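Local coordinates for regulatory protein (Bacillus megaterium, PDB 4UA1) that regulates transcription as a dual-function, mercury(II)-responsive member of the MerR family, probably switching mercury resistance genes from repression to activation when the ion binds, at the interface of chains A and B. Residues are numbered along the deposited sequence; one frame, centred on the assembly and turned at random. Chains: chain A/B, Regulatory protein.

Contact 1: the interface of chains A and B. Residues chain A 126, 129-130; chain B 47, 50-51, 54-55, 58.
The DNA-binding domain of the MerR family meets the partner's C-terminal helix here, with A:Leu129 of helix 124-130 set at the rim of B:Phe51 of helix 44-57 and against B:Leu58 just beyond that helix. The patch illustrates how one chain's terminal helix can rest on its partner mainly by apolar packing; no hydrogen bond or salt bridge crosses it. B:Phe51 has its ring carbon CG anti to the backbone N (chi1 -178°), and this turns the ring toward the incoming helix. A:Ile126 sits over one face of that ring, its branch methyl CG2 4.2 Å above the plane at the centre, while CG1 passes at 3.8 Å from B:Phe51 CZ. The opposite face is backed from within chain B by B:Met55, whose bent thioether places the terminal methyl CE toward the rim. A:Leu129 comes to the rim of the same ring, its side chain oblique to that of the phenylalanine, with CB 3.8 Å from B:Phe51 CD1. Farther out, its CD1 methyl meets CD1 of B:Leu58 tip to tip at 3.7 Å. On its other side the leucine runs alongside the extended aliphatic stem of B:Arg54, the two side chains pointing in opposite directions. A:Met130 finishes the helix by crossing B:Asp47 at about a right angle. The methionine's thioether end meets the beta-carbon of the aspartate, and not its carboxylate: CE of A:Met130 lies 3.8 Å from CB of B:Asp47.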
# COMPACT_ATOMS: atom_id res chain seq x y z
N ILE A 126 -6.53 4.61 23.47
CA ILE A 126 -7.18 5.74 22.87
C ILE A 126 -6.58 7.04 23.41
O ILE A 126 -6.27 7.96 22.65
CB ILE A 126 -8.69 5.68 23.11
CG1 ILE A 126 -9.25 4.42 22.45
CG2 ILE A 126 -9.39 6.94 22.55
CD1 ILE A 126 -10.72 4.12 22.78
N LEU A 129 -3.07 7.57 21.85
CA LEU A 129 -3.13 8.00 20.46
C LEU A 129 -3.75 9.39 20.28
O LEU A 129 -3.58 10.03 19.25
CB LEU A 129 -3.89 6.98 19.62
CG LEU A 129 -3.17 5.65 19.47
CD1 LEU A 129 -3.86 4.74 18.45
CD2 LEU A 129 -1.72 5.89 19.09
N MET A 130 -4.46 9.85 21.30
CA MET A 130 -5.09 11.16 21.25
C MET A 130 -4.11 12.29 21.51
O MET A 130 -4.24 13.36 20.93
CB MET A 130 -6.23 11.21 22.27
CG MET A 130 -7.54 10.70 21.73
SD MET A 130 -8.95 10.87 22.86
CE MET A 130 -10.25 10.81 21.63
N ASP B 47 -9.10 15.86 19.07
CA ASP B 47 -8.72 14.56 19.63
C ASP B 47 -9.16 13.38 18.75
O ASP B 47 -8.35 12.47 18.49
CB ASP B 47 -9.27 14.45 21.06
CG ASP B 47 -8.58 15.45 22.02
OD1 ASP B 47 -7.45 15.90 21.71
OD2 ASP B 47 -9.16 15.79 23.07
N HIS B 50 -6.96 13.32 15.80
CA HIS B 50 -5.62 12.78 16.13
C HIS B 50 -5.67 11.27 16.14
O HIS B 50 -4.86 10.60 15.51
CB HIS B 50 -5.10 13.26 17.50
CG HIS B 50 -4.41 14.58 17.45
ND1 HIS B 50 -3.30 14.81 16.66
CD2 HIS B 50 -4.69 15.76 18.05
CE1 HIS B 50 -2.92 16.06 16.80
NE2 HIS B 50 -3.74 16.67 17.64
N PHE B 51 -6.66 10.76 16.88
CA PHE B 51 -6.88 9.34 17.05
C PHE B 51 -6.97 8.66 15.67
O PHE B 51 -6.30 7.64 15.40
CB PHE B 51 -8.17 9.14 17.85
CG PHE B 51 -8.49 7.69 18.14
CD1 PHE B 51 -7.49 6.78 18.43
CD2 PHE B 51 -9.80 7.25 18.12
CE1 PHE B 51 -7.78 5.45 18.70
CE2 PHE B 51 -10.11 5.93 18.38
CZ PHE B 51 -9.09 5.03 18.66
N ARG B 54 -3.66 8.71 13.68
CA ARG B 54 -2.63 7.81 14.15
C ARG B 54 -3.00 6.36 13.92
O ARG B 54 -2.13 5.55 13.64
CB ARG B 54 -2.30 8.04 15.63
CG ARG B 54 -1.66 9.39 15.78
CD ARG B 54 -1.37 9.78 17.19
NE ARG B 54 -1.30 11.23 17.26
CZ ARG B 54 -0.74 11.92 18.25
NH1 ARG B 54 -0.10 11.30 19.25
NH2 ARG B 54 -0.76 13.24 18.20
N MET B 55 -4.29 6.05 14.01
CA MET B 55 -4.73 4.70 13.70
C MET B 55 -4.37 4.40 12.27
O MET B 55 -3.91 3.29 11.96
CB MET B 55 -6.24 4.51 13.94
CG MET B 55 -6.60 4.21 15.39
SD MET B 55 -8.24 3.47 15.61
CE MET B 55 -9.32 4.81 15.09
N LEU B 58 -1.00 3.53 11.92
CA LEU B 58 -0.78 2.21 12.50
C LEU B 58 -1.33 1.11 11.61
O LEU B 58 -1.32 -0.06 12.00
CB LEU B 58 -1.43 2.12 13.88
CG LEU B 58 -0.76 2.98 14.96
CD1 LEU B 58 -1.54 2.93 16.25
CD2 LEU B 58 0.66 2.56 15.18

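Contact 2: the interface of chains A and B. Residues chain A 96-97, 100; chain B 96-97, 100.
A:Ile97 and B:Leu100 both carry the standard helical first torsion, with CG1 of the isoleucine anti to its carbonyl carbon (chi1 -77°) and CG of the leucine likewise (chi1 -73°), and these settings bring the two side chains alongside each other, pointing in opposite directions. Their flanks do the touching: CG1 of A:Ile97 is 3.5 Å from CB of B:Leu100, and the isoleucine's terminal methyl CD1 reaches the same CB at 3.7 Å. The pairing recurs with the chains exchanged, CG1 of B:Ile97 standing 3.7 Å from CB of A:Leu100. Between these two pairs the leucines meet each other, A:Leu100 crossing B:Leu100 at about a right angle with their CD1 methyls 3.6 Å apart. A residue that touches its own copy in this way marks the neighbourhood of the two-fold axis. A:Lys96 borders the core with its first methylene, CB lying 4.1 Å from CD1 of B:Leu100, while the remainder of the chain carries the amino group NZ away from the leucines. No polar bond crosses the patch, which is held by apolar packing between the two copies of helix 78-112. It serves as a worked example of an antiparallel coiled coil, the dimerisation element of MerR proteins, and the middle of that coil joins the two chains into the dimer.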
# COMPACT_ATOMS: atom_id res chain seq x y z
N LYS A 96 10.42 -2.40 3.86
CA LYS A 96 8.99 -2.32 4.16
C LYS A 96 8.62 -3.27 5.31
O LYS A 96 7.93 -2.87 6.27
CB LYS A 96 8.16 -2.62 2.90
CG LYS A 96 8.32 -1.59 1.78
CD LYS A 96 7.36 -1.89 0.62
CE LYS A 96 7.69 -1.10 -0.66
NZ LYS A 96 7.95 0.35 -0.41
N ILE A 97 9.12 -4.50 5.23
CA ILE A 97 8.91 -5.48 6.29
C ILE A 97 9.34 -4.95 7.65
O ILE A 97 8.64 -5.14 8.65
CB ILE A 97 9.63 -6.80 5.97
CG1 ILE A 97 8.82 -7.55 4.91
CG2 ILE A 97 9.77 -7.69 7.20
CD1 ILE A 97 9.43 -8.85 4.46
N LEU A 100 6.88 -2.36 8.94
CA LEU A 100 5.74 -3.09 9.46
C LEU A 100 6.02 -3.71 10.85
O LEU A 100 5.15 -3.70 11.73
CB LEU A 100 5.34 -4.14 8.43
CG LEU A 100 4.65 -3.46 7.23
CD1 LEU A 100 4.30 -4.46 6.17
CD2 LEU A 100 3.39 -2.76 7.71
N LYS B 96 0.25 -9.18 6.64
CA LYS B 96 0.88 -8.34 5.60
C LYS B 96 2.37 -8.64 5.49
O LYS B 96 2.95 -8.75 4.39
CB LYS B 96 0.73 -6.85 5.88
CG LYS B 96 -0.69 -6.30 5.81
CD LYS B 96 -0.67 -4.78 5.98
CE LYS B 96 -2.06 -4.21 6.23
NZ LYS B 96 -3.07 -4.78 5.28
N ILE B 97 2.98 -8.74 6.66
CA ILE B 97 4.39 -9.07 6.74
C ILE B 97 4.69 -10.39 6.03
O ILE B 97 5.66 -10.49 5.25
CB ILE B 97 4.85 -9.16 8.21
CG1 ILE B 97 4.85 -7.77 8.85
CG2 ILE B 97 6.22 -9.80 8.28
CD1 ILE B 97 5.22 -7.76 10.33
N LEU B 100 4.63 -10.10 2.24
CA LEU B 100 5.88 -9.49 1.78
C LEU B 100 7.06 -10.47 1.80
O LEU B 100 7.93 -10.44 0.93
CB LEU B 100 6.24 -8.27 2.62
CG LEU B 100 5.36 -7.07 2.33
CD1 LEU B 100 5.76 -5.88 3.21
CD2 LEU B 100 5.42 -6.74 0.86

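The C-alpha centres of contact 1 and contact 2 lie about 22 Å apart, and the two share no residue or helix. Contact 2 joins the paired 78-112 helices near the two-fold axis, whereas contact 1 lies toward one end of the coil, where helix 124-130 of one chain reaches the DNA-binding domain of the other; its twin lies at the opposite end. Along each chain the mercury-binding Cys114 and Cys123 fall between these helices. The arrangement suggests that contact 2 helps hold the two chains together near the two-fold axis, while contact 1 could pass changes at the metal site to the partner's DNA-binding domain.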